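PDB 6KD0: vibralactone Cyclase, which catalyses the cyclization that forms the fused bicyclic beta-lactone of vibralactone, using an alpha/beta hydrolase fold. Local coordinates for residues Asp30-Pro33 and Ala37-Ala40; Ser140-Gly145 and Pro257-Leu262; Cys212-Met217 and Glu241-Asn246; Leu289-Val294 and Thr301-Tyr306. All blocks are in the same frame, centred on the assembly; numbering follows the deposited sequence.

Contact 1 of 4, residues Asp30-Pro33 and Ala37-Ala40; sequences DPFP and ARRA
The guanidinium group of Arg38 lies over one face of the Phe32 ring in a cation-pi contact, with Arg38 CZ 4.3 Å from the centroid of the Phe32 ring. In this alpha/beta hydrolase chain the loop 30-33 leads into helix 35-54 and packs back on its first turn. The planes of ring and guanidinium are 45° apart, so the groups do not stack flat; instead the NH2 branch reaches over the middle of the ring, and Arg38 NH2 comes to 3.4 Å from Phe32 CZ. On Arg38 the CG is anti to the carbonyl carbon (chi1 -67°), and the chain then runs extended to NE, which carries the charge from the helix across to the loop. Pro33 supplies the second half of the grip. Its ring carbon CG sits over a face of the guanidinium, its CD is 3.6 Å from Arg38 NH2, and Pro33 CB meets Ala37 CB at 4.2 Å. Arg38 NH1 forms a salt bridge with Glu241, and Phe32 meets Trp244 edge to face, so helix 239-249 packs beside the pair. The rotation of the guanidinium is thus fixed from several sides, one of them a hydrogen bond from Arg38 NE to Pro33 O, 2.8 Å long with an N-H...O angle of 152° and the donor above the carbonyl plane.

Contact 2 of 4, residues Ser140-Gly145 and Pro257-Leu262; sequences SSSPTG and PSFSPL
Helix 144-158 of the alpha/beta hydrolase fold begins at this contact, with Pro143 as its N-cap and a cis peptide bond between Ser142 and Pro143. The entry is held by Ser141 O, which accepts from Thr144 N and Thr144 OG1, both 2.9 Å from Ser141 O. Across from this turn lies the loop that leads toward strand 273-278. Ser142 OG stands at the edge of the Phe259 ring, near its plane, 3.4 Å from Phe259 CD1, while Pro143 CB rests against the side chain of Ser258, 3.9 Å from Ser258 OG. The Ser142 hydroxyl is anti to the backbone N (chi1 169°), which directs it at the 257-262 loop, where it meets two bridging waters. One water joins Ser142 OG to Ser258 O, 2.7 Å from each; the other joins Ser142 OG to Ser258 OG, 2.9 Å from each. Ser258 OG is also hydrogen-bonded to Asp256, and Phe259 packs on Asn246 and Ala249 of helix 239-249 and meets the ring of Trp106. No direct hydrogen bond crosses between the segments, so their polar coupling passes through water, with a single serine hydroxyl addressing both a carbonyl and a hydroxyl of the opposing loop.

Contact 3 of 4, residues Cys212-Met217 and Glu241-Asn246; sequences CHPEAM and EVYWFN
Pro214 wedges between Tyr243 and Asn246, two residues on one side of helix 239-249. The proline ring and tyrosine side chain lie alongside, pointing opposite ways, with Pro214 CB 3.5 Å from Tyr243 OH and Pro214 CG 3.8 Å from Tyr243 CE1. The tyrosine CG is anti to the carbonyl carbon (chi1 -84°), which leads the ring out from the helix along the proline. Asn246 takes a similar first torsion (chi1 -69°) and comes at Pro214 from the opposite direction, with Asn246 ND2 3.3 Å from Pro214 CD. His213 approaches at the other end of this residue, where His213 NE2 is 4.0 Å from Asn246 CB. The imidazole is held by its own loop: Glu215 N donates to His213 ND1 at 3.0 Å, with the donor in the ring plane. At the other nitrogen, His213 NE2 is 2.8 Å from a water that bonds weakly to Asn246 O. Partners in its plane at both nitrogens thus set the ring's rotation. The contact joins the loop following strand 203-207 of the central sheet to helix 239-249, whose Trp244 touches Leu35 and Arg38 of helix 35-54, while Cys212 N is hydrogen-bonded to Glu286 of helix 284-296.

Contact 4 of 4, residues Leu289-Val294 and Thr301-Tyr306; sequences LYHALV and TRMTMY
Met303 places its terminal methyl over one face of the His291 imidazole, a CH-pi contact with Met303 CE 3.6 Å from the centroid of the His291 ring and 19° off the ring normal. The methyl is offset toward the rim of the ring, so that it comes closest to CG and ND1 of His291, 3.5 Å from each. A bent chain makes this possible: Met303 turns at chi2 (75°) and again at chi3, folding CE back toward the helix, while its sulfur stays farther off, with SD 5.1 Å from the same centroid. Nearer the backbone, Met303 CB is 3.7 Å from His291 NE2, so the methionine touches the imidazole at two places, through CB and CE.

The setting is the beta-alpha-beta unit of strand 273-278, helix 284-296 and strand 301-307, in which the last strand forms an outer edge of the central sheet of the alpha/beta hydrolase fold. Segment axes run nearly antiparallel, at 158°, with a closest approach of 9.4 Å.

A looser contact brings Val294 CG1 to 4.1 Å from the hydroxyl oxygen Thr301 OG1, and the Thr301 side chain also touches Leu273 of the neighbouring strand, just as Met303 touches Phe275. The approach of Thr301 CG2 to His291 NE2 is too short to be trusted, and the placement of that threonine side chain is doubtful.

Polar pairing is absent across the segments: no hydrogen bond joins helix and strand here. In the model both His291 NE2 and Thr301 OG1 are buried with no partner, though the doubtful threonine placement makes this uncertain.

Contacts 1 to 3 form a chain of neighbours, with helix 239-249 as the common element. Contact 1 joins contact 3 through the packing of Arg38 CD on Trp244 CZ3 (3.6 Å). Contact 3 is nested in the loop closed by contact 2, their centres about 12 Å apart, and a probable hydrogen bond links Ser260 OG to His213 N (3.0 Å). Contact 2 reaches contact 4 by Leu262 CD1 on Leu293 CD1 (3.6 Å), whereas contacts 1 and 4 stay about 20 Å apart at their nearest atoms. The probable Ser177-His311-Asp281 triad has two members near contact 4 in sequence: Asp281 precedes helix 284-296, and His311 follows strand 301-307.

Contact 1 of 4, residues Asp30-Pro33 and Ala37-Ala40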
loop_
_atom_site.group_PDB
_atom_site.type_symbol
_atom_site.label_atom_id
_atom_site.label_comp_id
_atom_site.label_asym_id
_atom_site.label_seq_id
_atom_site.Cartn_x
_atom_site.Cartn_y
_atom_site.Cartn_z
ATOM N N ASP A 30 -11.707 2.933 -25.215
ATOM C CA ASP A 30 -12.096 1.547 -24.932
ATOM C C ASP A 30 -13.169 1.495 -23.850
ATOM O O ASP A 30 -12.971 2.075 -22.780
ATOM C CB ASP A 30 -10.899 0.753 -24.404
ATOM C CG ASP A 30 -9.918 0.361 -25.469
ATOM O OD1 ASP A 30 -10.227 0.501 -26.668
ATOM O OD2 ASP A 30 -8.828 -0.116 -25.092
ATOM N N PRO A 31 -14.262 0.749 -24.042
ATOM C CA PRO A 31 -15.175 0.518 -22.907
ATOM C C PRO A 31 -14.487 -0.150 -21.731
ATOM O O PRO A 31 -14.746 0.211 -20.577
ATOM C CB PRO A 31 -16.265 -0.386 -23.504
ATOM C CG PRO A 31 -16.158 -0.191 -24.987
ATOM C CD PRO A 31 -14.721 0.060 -25.262
ATOM N N PHE A 32 -13.598 -1.102 -21.994
ATOM C CA PHE A 32 -12.839 -1.777 -20.939
ATOM C C PHE A 32 -11.453 -2.122 -21.480
ATOM O O PHE A 32 -11.272 -3.150 -22.153
ATOM C CB PHE A 32 -13.560 -3.018 -20.418
ATOM C CG PHE A 32 -13.020 -3.520 -19.108
ATOM C CD1 PHE A 32 -11.916 -4.357 -19.077
ATOM C CD2 PHE A 32 -13.608 -3.144 -17.905
ATOM C CE1 PHE A 32 -11.408 -4.821 -17.871
ATOM C CE2 PHE A 32 -13.106 -3.605 -16.689
ATOM C CZ PHE A 32 -12.000 -4.446 -16.677
ATOM N N PRO A 33 -10.450 -1.294 -21.200
ATOM C CA PRO A 33 -9.099 -1.545 -21.703
ATOM C C PRO A 33 -8.571 -2.883 -21.219
ATOM O O PRO A 33 -8.787 -3.258 -20.056
ATOM C CB PRO A 33 -8.279 -0.387 -21.113
ATOM C CG PRO A 33 -9.273 0.664 -20.788
ATOM C CD PRO A 33 -10.548 -0.031 -20.445
ATOM N N ALA A 37 -3.014 -2.906 -22.025
ATOM C CA ALA A 37 -3.164 -1.458 -22.127
ATOM C C ALA A 37 -3.064 -0.789 -20.761
ATOM O O ALA A 37 -2.548 0.329 -20.654
ATOM C CB ALA A 37 -4.487 -1.103 -22.805
ATOM N N ARG A 38 -3.527 -1.456 -19.701
ATOM C CA ARG A 38 -3.406 -0.878 -18.361
ATOM C C ARG A 38 -1.950 -0.870 -17.884
ATOM O O ARG A 38 -1.467 0.131 -17.328
ATOM C CB ARG A 38 -4.303 -1.665 -17.399
ATOM C CG ARG A 38 -5.792 -1.500 -17.692
ATOM C CD ARG A 38 -6.642 -2.628 -17.095
ATOM N NE ARG A 38 -8.053 -2.504 -17.466
ATOM C CZ ARG A 38 -8.938 -1.718 -16.850
ATOM N NH1 ARG A 38 -8.578 -0.971 -15.809
ATOM N NH2 ARG A 38 -10.196 -1.687 -17.278
ATOM N N ARG A 39 -1.237 -1.974 -18.095
ATOM C CA ARG A 39 0.192 -2.000 -17.800
ATOM C C ARG A 39 0.935 -0.924 -18.593
ATOM O O ARG A 39 1.773 -0.189 -18.041
ATOM C CB ARG A 39 0.750 -3.383 -18.101
ATOM C CG ARG A 39 0.269 -4.449 -17.127
ATOM C CD ARG A 39 0.662 -5.883 -17.543
ATOM N NE ARG A 39 0.441 -6.819 -16.442
ATOM C CZ ARG A 39 0.446 -8.148 -16.539
ATOM N NH1 ARG A 39 0.663 -8.744 -17.713
ATOM N NH2 ARG A 39 0.243 -8.883 -15.448
ATOM N N ALA A 40 0.626 -0.806 -19.895
ATOM C CA ALA A 40 1.282 0.201 -20.730
ATOM C C ALA A 40 0.935 1.607 -20.277
ATOM O O ALA A 40 1.750 2.526 -20.421
ATOM C CB ALA A 40 0.891 0.018 -22.198
#

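Contact 2 of 4, residues Ser140-Gly145 and Pro257-Leu262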
loop_
_atom_site.group_PDB
_atom_site.type_symbol
_atom_site.label_atom_id
_atom_site.label_comp_id
_atom_site.label_asym_id
_atom_site.label_seq_id
_atom_site.Cartn_x
_atom_site.Cartn_y
_atom_site.Cartn_z
ATOM N N SER A 140 0.706 -15.278 -12.309
ATOM C CA SER A 140 0.829 -16.006 -11.049
ATOM C C SER A 140 -0.439 -15.781 -10.237
ATOM O O SER A 140 -0.807 -14.631 -10.003
ATOM C CB SER A 140 2.037 -15.518 -10.236
ATOM O OG SER A 140 3.276 -15.750 -10.897
ATOM N N SER A 141 -1.080 -16.853 -9.770
ATOM C CA SER A 141 -2.303 -16.712 -8.969
ATOM C C SER A 141 -1.975 -16.461 -7.502
ATOM O O SER A 141 -0.930 -16.896 -7.006
ATOM C CB SER A 141 -3.163 -17.975 -9.074
ATOM O OG SER A 141 -3.479 -18.208 -10.429
ATOM N N SER A 142 -2.895 -15.785 -6.802
ATOM C CA SER A 142 -2.811 -15.676 -5.348
ATOM C C SER A 142 -2.739 -17.077 -4.741
ATOM O O SER A 142 -3.476 -17.964 -5.168
ATOM C CB SER A 142 -4.033 -14.926 -4.800
ATOM O OG SER A 142 -4.110 -15.014 -3.375
ATOM N N PRO A 143 -1.908 -17.311 -3.717
ATOM C CA PRO A 143 -1.144 -16.332 -2.941
ATOM C C PRO A 143 0.316 -16.155 -3.341
ATOM O O PRO A 143 1.146 -15.854 -2.471
ATOM C CB PRO A 143 -1.232 -16.895 -1.524
ATOM C CG PRO A 143 -1.239 -18.397 -1.737
ATOM C CD PRO A 143 -1.851 -18.652 -3.102
ATOM N N THR A 144 0.646 -16.242 -4.629
ATOM C CA THR A 144 2.051 -16.104 -5.011
ATOM C C THR A 144 2.576 -14.715 -4.689
ATOM O O THR A 144 3.662 -14.570 -4.118
ATOM C CB THR A 144 2.249 -16.422 -6.489
ATOM O OG1 THR A 144 1.854 -17.781 -6.698
ATOM C CG2 THR A 144 3.719 -16.226 -6.869
ATOM N N GLY A 145 1.814 -13.680 -5.040
ATOM C CA GLY A 145 2.257 -12.324 -4.745
ATOM C C GLY A 145 2.476 -12.097 -3.262
ATOM O O GLY A 145 3.503 -11.541 -2.846
ATOM N N PRO A 257 -7.654 -16.426 4.468
ATOM C CA PRO A 257 -7.003 -15.150 4.809
ATOM C C PRO A 257 -5.815 -14.808 3.921
ATOM O O PRO A 257 -5.463 -13.624 3.832
ATOM C CB PRO A 257 -6.563 -15.348 6.269
ATOM C CG PRO A 257 -7.398 -16.466 6.799
ATOM C CD PRO A 257 -7.713 -17.354 5.613
ATOM N N SER A 258 -5.184 -15.799 3.277
ATOM C CA SER A 258 -4.087 -15.509 2.355
ATOM C C SER A 258 -4.546 -14.720 1.137
ATOM O O SER A 258 -3.697 -14.208 0.397
ATOM C CB SER A 258 -3.374 -16.788 1.907
ATOM O OG SER A 258 -4.134 -17.543 0.964
ATOM N N PHE A 259 -5.858 -14.616 0.906
ATOM C CA PHE A 259 -6.396 -13.680 -0.075
ATOM C C PHE A 259 -7.180 -12.538 0.558
ATOM O O PHE A 259 -7.014 -11.380 0.159
ATOM C CB PHE A 259 -7.287 -14.400 -1.103
ATOM C CG PHE A 259 -7.796 -13.479 -2.180
ATOM C CD1 PHE A 259 -7.001 -13.165 -3.269
ATOM C CD2 PHE A 259 -9.045 -12.884 -2.075
ATOM C CE1 PHE A 259 -7.455 -12.292 -4.253
ATOM C CE2 PHE A 259 -9.496 -12.002 -3.046
ATOM C CZ PHE A 259 -8.702 -11.709 -4.137
ATOM N N SER A 260 -8.026 -12.838 1.545
ATOM C CA SER A 260 -8.941 -11.893 2.177
ATOM C C SER A 260 -8.461 -11.632 3.594
ATOM O O SER A 260 -8.883 -12.332 4.527
ATOM C CB SER A 260 -10.361 -12.460 2.201
ATOM O OG SER A 260 -10.845 -12.661 0.899
ATOM N N PRO A 261 -7.605 -10.632 3.818
ATOM C CA PRO A 261 -7.043 -10.437 5.166
ATOM C C PRO A 261 -8.075 -10.088 6.226
ATOM O O PRO A 261 -7.791 -10.272 7.415
ATOM C CB PRO A 261 -6.037 -9.294 4.966
ATOM C CG PRO A 261 -6.490 -8.602 3.698
ATOM C CD PRO A 261 -7.012 -9.711 2.833
ATOM N N LEU A 262 -9.237 -9.545 5.836
ATOM C CA LEU A 262 -10.345 -9.342 6.763
ATOM C C LEU A 262 -10.680 -10.607 7.545
ATOM O O LEU A 262 -11.137 -10.523 8.694
ATOM C CB LEU A 262 -11.586 -8.876 5.997
ATOM C CG LEU A 262 -12.792 -8.402 6.808
ATOM C CD1 LEU A 262 -12.528 -6.987 7.341
ATOM C CD2 LEU A 262 -14.052 -8.426 5.952
HETATM O O HOH W 1 -3.217 -12.927 -1.956
HETATM O O HOH W 2 -4.955 -17.204 -1.749
#

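Contact 3 of 4, residues Cys212-Met217 and Glu241-Asn246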
loop_
_atom_site.group_PDB
_atom_site.type_symbol
_atom_site.label_atom_id
_atom_site.label_comp_id
_atom_site.label_asym_id
_atom_site.label_seq_id
_atom_site.Cartn_x
_atom_site.Cartn_y
_atom_site.Cartn_z
ATOM N N CYS A 212 -11.241 -7.942 1.334
ATOM C CA CYS A 212 -12.047 -9.152 1.350
ATOM C C CYS A 212 -12.652 -9.374 -0.022
ATOM O O CYS A 212 -13.215 -8.446 -0.611
ATOM C CB CYS A 212 -13.160 -9.050 2.411
ATOM S SG CYS A 212 -13.953 -10.626 2.732
ATOM N N HIS A 213 -12.540 -10.600 -0.517
ATOM C CA HIS A 213 -13.270 -10.995 -1.706
ATOM C C HIS A 213 -14.773 -10.787 -1.490
ATOM O O HIS A 213 -15.299 -11.148 -0.426
ATOM C CB HIS A 213 -12.971 -12.457 -2.024
ATOM C CG HIS A 213 -13.303 -12.848 -3.427
ATOM N ND1 HIS A 213 -14.594 -12.854 -3.910
ATOM C CD2 HIS A 213 -12.513 -13.254 -4.452
ATOM C CE1 HIS A 213 -14.585 -13.242 -5.174
ATOM N NE2 HIS A 213 -13.335 -13.490 -5.527
ATOM N N PRO A 214 -15.489 -10.213 -2.453
ATOM C CA PRO A 214 -16.941 -10.013 -2.270
ATOM C C PRO A 214 -17.702 -11.296 -1.991
ATOM O O PRO A 214 -18.689 -11.291 -1.241
ATOM C CB PRO A 214 -17.365 -9.381 -3.603
ATOM C CG PRO A 214 -16.137 -8.671 -4.074
ATOM C CD PRO A 214 -14.988 -9.565 -3.678
ATOM N N GLU A 215 -17.269 -12.410 -2.567
ATOM C CA GLU A 215 -17.951 -13.672 -2.321
ATOM C C GLU A 215 -17.659 -14.238 -0.939
ATOM O O GLU A 215 -18.318 -15.199 -0.536
ATOM C CB GLU A 215 -17.580 -14.671 -3.417
ATOM C CG GLU A 215 -17.950 -14.139 -4.804
ATOM C CD GLU A 215 -17.780 -15.161 -5.911
ATOM O OE1 GLU A 215 -18.394 -14.976 -6.986
ATOM O OE2 GLU A 215 -17.029 -16.139 -5.712
ATOM N N ALA A 216 -16.717 -13.657 -0.197
ATOM C CA ALA A 216 -16.399 -14.108 1.153
ATOM C C ALA A 216 -16.739 -13.086 2.230
ATOM O O ALA A 216 -16.398 -13.305 3.396
ATOM C CB ALA A 216 -14.913 -14.474 1.252
ATOM N N MET A 217 -17.369 -11.969 1.870
ATOM C CA MET A 217 -17.770 -10.980 2.857
ATOM C C MET A 217 -18.708 -11.625 3.874
ATOM O O MET A 217 -19.732 -12.202 3.482
ATOM C CB MET A 217 -18.468 -9.809 2.176
ATOM C CG MET A 217 -18.887 -8.708 3.111
ATOM S SD MET A 217 -17.475 -7.937 3.906
ATOM C CE MET A 217 -16.555 -7.355 2.480
ATOM N N GLU A 241 -14.284 -3.181 -12.301
ATOM C CA GLU A 241 -12.832 -3.359 -12.290
ATOM C C GLU A 241 -12.384 -4.116 -11.045
ATOM O O GLU A 241 -11.474 -4.956 -11.107
ATOM C CB GLU A 241 -12.142 -1.993 -12.372
ATOM C CG GLU A 241 -12.179 -1.354 -13.759
ATOM C CD GLU A 241 -11.589 0.051 -13.781
ATOM O OE1 GLU A 241 -10.769 0.350 -14.675
ATOM O OE2 GLU A 241 -11.944 0.857 -12.903
ATOM N N VAL A 242 -13.010 -3.820 -9.900
ATOM C CA VAL A 242 -12.706 -4.546 -8.668
ATOM C C VAL A 242 -12.934 -6.043 -8.874
ATOM O O VAL A 242 -12.064 -6.884 -8.572
ATOM C CB VAL A 242 -13.547 -3.983 -7.508
ATOM C CG1 VAL A 242 -13.498 -4.922 -6.299
ATOM C CG2 VAL A 242 -13.031 -2.585 -7.129
ATOM N N TYR A 243 -14.112 -6.396 -9.400
ATOM C CA TYR A 243 -14.422 -7.805 -9.648
ATOM C C TYR A 243 -13.453 -8.418 -10.659
ATOM O O TYR A 243 -13.064 -9.591 -10.536
ATOM C CB TYR A 243 -15.871 -7.944 -10.135
ATOM C CG TYR A 243 -16.884 -7.988 -9.014
ATOM C CD1 TYR A 243 -16.952 -6.965 -8.080
ATOM C CD2 TYR A 243 -17.762 -9.060 -8.882
ATOM C CE1 TYR A 243 -17.876 -6.994 -7.037
ATOM C CE2 TYR A 243 -18.689 -9.106 -7.853
ATOM C CZ TYR A 243 -18.744 -8.068 -6.935
ATOM O OH TYR A 243 -19.656 -8.100 -5.902
ATOM N N TRP A 244 -13.044 -7.642 -11.666
ATOM C CA TRP A 244 -12.120 -8.187 -12.660
ATOM C C TRP A 244 -10.753 -8.485 -12.039
ATOM O O TRP A 244 -10.152 -9.527 -12.322
ATOM C CB TRP A 244 -12.014 -7.221 -13.846
ATOM C CG TRP A 244 -11.141 -7.672 -14.987
ATOM C CD1 TRP A 244 -11.372 -8.709 -15.852
ATOM C CD2 TRP A 244 -9.927 -7.055 -15.417
ATOM N NE1 TRP A 244 -10.356 -8.781 -16.784
ATOM C CE2 TRP A 244 -9.458 -7.776 -16.535
ATOM C CE3 TRP A 244 -9.177 -5.968 -14.951
ATOM C CZ2 TRP A 244 -8.283 -7.439 -17.203
ATOM C CZ3 TRP A 244 -8.016 -5.633 -15.618
ATOM C CH2 TRP A 244 -7.579 -6.368 -16.733
ATOM N N PHE A 245 -10.239 -7.579 -11.195
ATOM C CA PHE A 245 -8.949 -7.824 -10.552
ATOM C C PHE A 245 -9.020 -9.028 -9.608
ATOM O O PHE A 245 -8.059 -9.811 -9.508
ATOM C CB PHE A 245 -8.466 -6.565 -9.810
ATOM C CG PHE A 245 -7.881 -5.500 -10.710
ATOM C CD1 PHE A 245 -6.735 -5.742 -11.454
ATOM C CD2 PHE A 245 -8.465 -4.239 -10.785
ATOM C CE1 PHE A 245 -6.195 -4.749 -12.286
ATOM C CE2 PHE A 245 -7.931 -3.250 -11.611
ATOM C CZ PHE A 245 -6.800 -3.512 -12.365
ATOM N N ASN A 246 -10.146 -9.184 -8.895
ATOM C CA ASN A 246 -10.335 -10.378 -8.065
ATOM C C ASN A 246 -10.308 -11.639 -8.916
ATOM O O ASN A 246 -9.725 -12.660 -8.525
ATOM C CB ASN A 246 -11.668 -10.308 -7.299
ATOM C CG ASN A 246 -11.675 -9.238 -6.231
ATOM O OD1 ASN A 246 -10.660 -8.947 -5.627
ATOM N ND2 ASN A 246 -12.847 -8.671 -5.970
HETATM O O HOH W 3 -11.790 -14.361 -7.685
#

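Contact 4 of 4, residues Leu289-Val294 and Thr301-Tyr306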
loop_
_atom_site.group_PDB
_atom_site.type_symbol
_atom_site.label_atom_id
_atom_site.label_comp_id
_atom_site.label_asym_id
_atom_site.label_seq_id
_atom_site.Cartn_x
_atom_site.Cartn_y
_atom_site.Cartn_z
ATOM N N LEU A 289 -14.204 -1.187 7.312
ATOM C CA LEU A 289 -14.564 -2.334 8.130
ATOM C C LEU A 289 -13.322 -2.993 8.709
ATOM O O LEU A 289 -13.285 -3.324 9.902
ATOM C CB LEU A 289 -15.362 -3.328 7.291
ATOM C CG LEU A 289 -15.704 -4.658 7.938
ATOM C CD1 LEU A 289 -16.561 -4.406 9.165
ATOM C CD2 LEU A 289 -16.429 -5.515 6.908
ATOM N N TYR A 290 -12.294 -3.202 7.869
ATOM C CA TYR A 290 -11.054 -3.807 8.351
ATOM C C TYR A 290 -10.457 -2.963 9.470
ATOM O O TYR A 290 -10.051 -3.487 10.516
ATOM C CB TYR A 290 -10.047 -3.974 7.190
ATOM C CG TYR A 290 -8.716 -4.570 7.636
ATOM C CD1 TYR A 290 -7.699 -3.764 8.173
ATOM C CD2 TYR A 290 -8.491 -5.936 7.561
ATOM C CE1 TYR A 290 -6.511 -4.300 8.603
ATOM C CE2 TYR A 290 -7.297 -6.491 7.992
ATOM C CZ TYR A 290 -6.321 -5.671 8.516
ATOM O OH TYR A 290 -5.141 -6.219 8.943
ATOM N N HIS A 291 -10.451 -1.641 9.284
ATOM C CA HIS A 291 -9.940 -0.751 10.314
ATOM C C HIS A 291 -10.753 -0.853 11.606
ATOM O O HIS A 291 -10.187 -0.831 12.709
ATOM C CB HIS A 291 -9.944 0.672 9.781
ATOM C CG HIS A 291 -9.741 1.701 10.839
ATOM N ND1 HIS A 291 -10.791 2.389 11.416
ATOM C CD2 HIS A 291 -8.613 2.170 11.420
ATOM C CE1 HIS A 291 -10.317 3.239 12.306
ATOM N NE2 HIS A 291 -9.000 3.135 12.318
ATOM N N ALA A 292 -12.079 -0.946 11.485
ATOM C CA ALA A 292 -12.934 -1.074 12.661
ATOM C C ALA A 292 -12.626 -2.359 13.418
ATOM O O ALA A 292 -12.537 -2.359 14.654
ATOM C CB ALA A 292 -14.406 -1.034 12.240
ATOM N N LEU A 293 -12.450 -3.464 12.687
ATOM C CA LEU A 293 -12.149 -4.738 13.336
ATOM C C LEU A 293 -10.793 -4.704 14.013
ATOM O O LEU A 293 -10.612 -5.295 15.085
ATOM C CB LEU A 293 -12.196 -5.886 12.333
ATOM C CG LEU A 293 -13.558 -6.295 11.790
ATOM C CD1 LEU A 293 -13.359 -7.408 10.813
ATOM C CD2 LEU A 293 -14.472 -6.741 12.927
ATOM N N VAL A 294 -9.811 -4.038 13.400
ATOM C CA VAL A 294 -8.496 -3.980 14.029
ATOM C C VAL A 294 -8.562 -3.131 15.297
ATOM O O VAL A 294 -7.979 -3.490 16.331
ATOM C CB VAL A 294 -7.430 -3.469 13.033
ATOM C CG1 VAL A 294 -6.153 -3.087 13.757
ATOM C CG2 VAL A 294 -7.130 -4.525 11.982
ATOM N N THR A 301 -4.505 2.708 16.474
ATOM C CA THR A 301 -5.055 2.899 15.148
ATOM C C THR A 301 -5.334 4.376 14.907
ATOM O O THR A 301 -5.768 5.097 15.815
ATOM C CB THR A 301 -6.322 2.047 15.052
ATOM O OG1 THR A 301 -6.146 0.979 14.118
ATOM C CG2 THR A 301 -7.519 2.858 14.752
ATOM N N ARG A 302 -5.047 4.823 13.686
ATOM C CA ARG A 302 -5.417 6.147 13.210
ATOM C C ARG A 302 -5.989 6.022 11.809
ATOM O O ARG A 302 -5.534 5.196 11.020
ATOM C CB ARG A 302 -4.238 7.107 13.212
ATOM C CG ARG A 302 -3.825 7.518 14.595
ATOM C CD ARG A 302 -2.874 8.690 14.607
ATOM N NE ARG A 302 -2.415 8.924 15.972
ATOM C CZ ARG A 302 -1.487 9.806 16.332
ATOM N NH1 ARG A 302 -0.886 10.569 15.420
ATOM N NH2 ARG A 302 -1.156 9.920 17.617
ATOM N N MET A 303 -7.005 6.821 11.521
ATOM C CA MET A 303 -7.701 6.811 10.247
ATOM C C MET A 303 -7.654 8.226 9.690
ATOM O O MET A 303 -7.754 9.194 10.448
ATOM C CB MET A 303 -9.146 6.344 10.451
ATOM C CG MET A 303 -10.167 6.813 9.432
ATOM S SD MET A 303 -9.998 5.924 7.882
ATOM C CE MET A 303 -10.082 4.231 8.467
ATOM N N THR A 304 -7.446 8.345 8.382
ATOM C CA THR A 304 -7.547 9.618 7.678
ATOM C C THR A 304 -8.408 9.399 6.454
ATOM O O THR A 304 -8.094 8.525 5.640
ATOM C CB THR A 304 -6.184 10.152 7.240
ATOM O OG1 THR A 304 -5.329 10.267 8.379
ATOM C CG2 THR A 304 -6.368 11.511 6.596
ATOM N N MET A 305 -9.468 10.195 6.316
ATOM C CA MET A 305 -10.393 10.094 5.193
ATOM C C MET A 305 -10.248 11.302 4.267
ATOM O O MET A 305 -10.246 12.453 4.729
ATOM C CB MET A 305 -11.837 9.969 5.699
ATOM C CG MET A 305 -12.891 10.081 4.599
ATOM S SD MET A 305 -12.863 8.713 3.392
ATOM C CE MET A 305 -13.347 7.315 4.425
ATOM N N TYR A 306 -10.124 11.048 2.963
ATOM C CA TYR A 306 -10.132 12.091 1.940
ATOM C C TYR A 306 -11.456 12.047 1.193
ATOM O O TYR A 306 -11.612 11.279 0.229
ATOM C CB TYR A 306 -8.950 11.929 0.978
ATOM C CG TYR A 306 -7.669 12.462 1.569
ATOM C CD1 TYR A 306 -7.030 11.794 2.604
ATOM C CD2 TYR A 306 -7.125 13.662 1.120
ATOM C CE1 TYR A 306 -5.875 12.295 3.161
ATOM C CE2 TYR A 306 -5.960 14.170 1.673
ATOM C CZ TYR A 306 -5.341 13.481 2.686
ATOM O OH TYR A 306 -4.186 13.979 3.250
#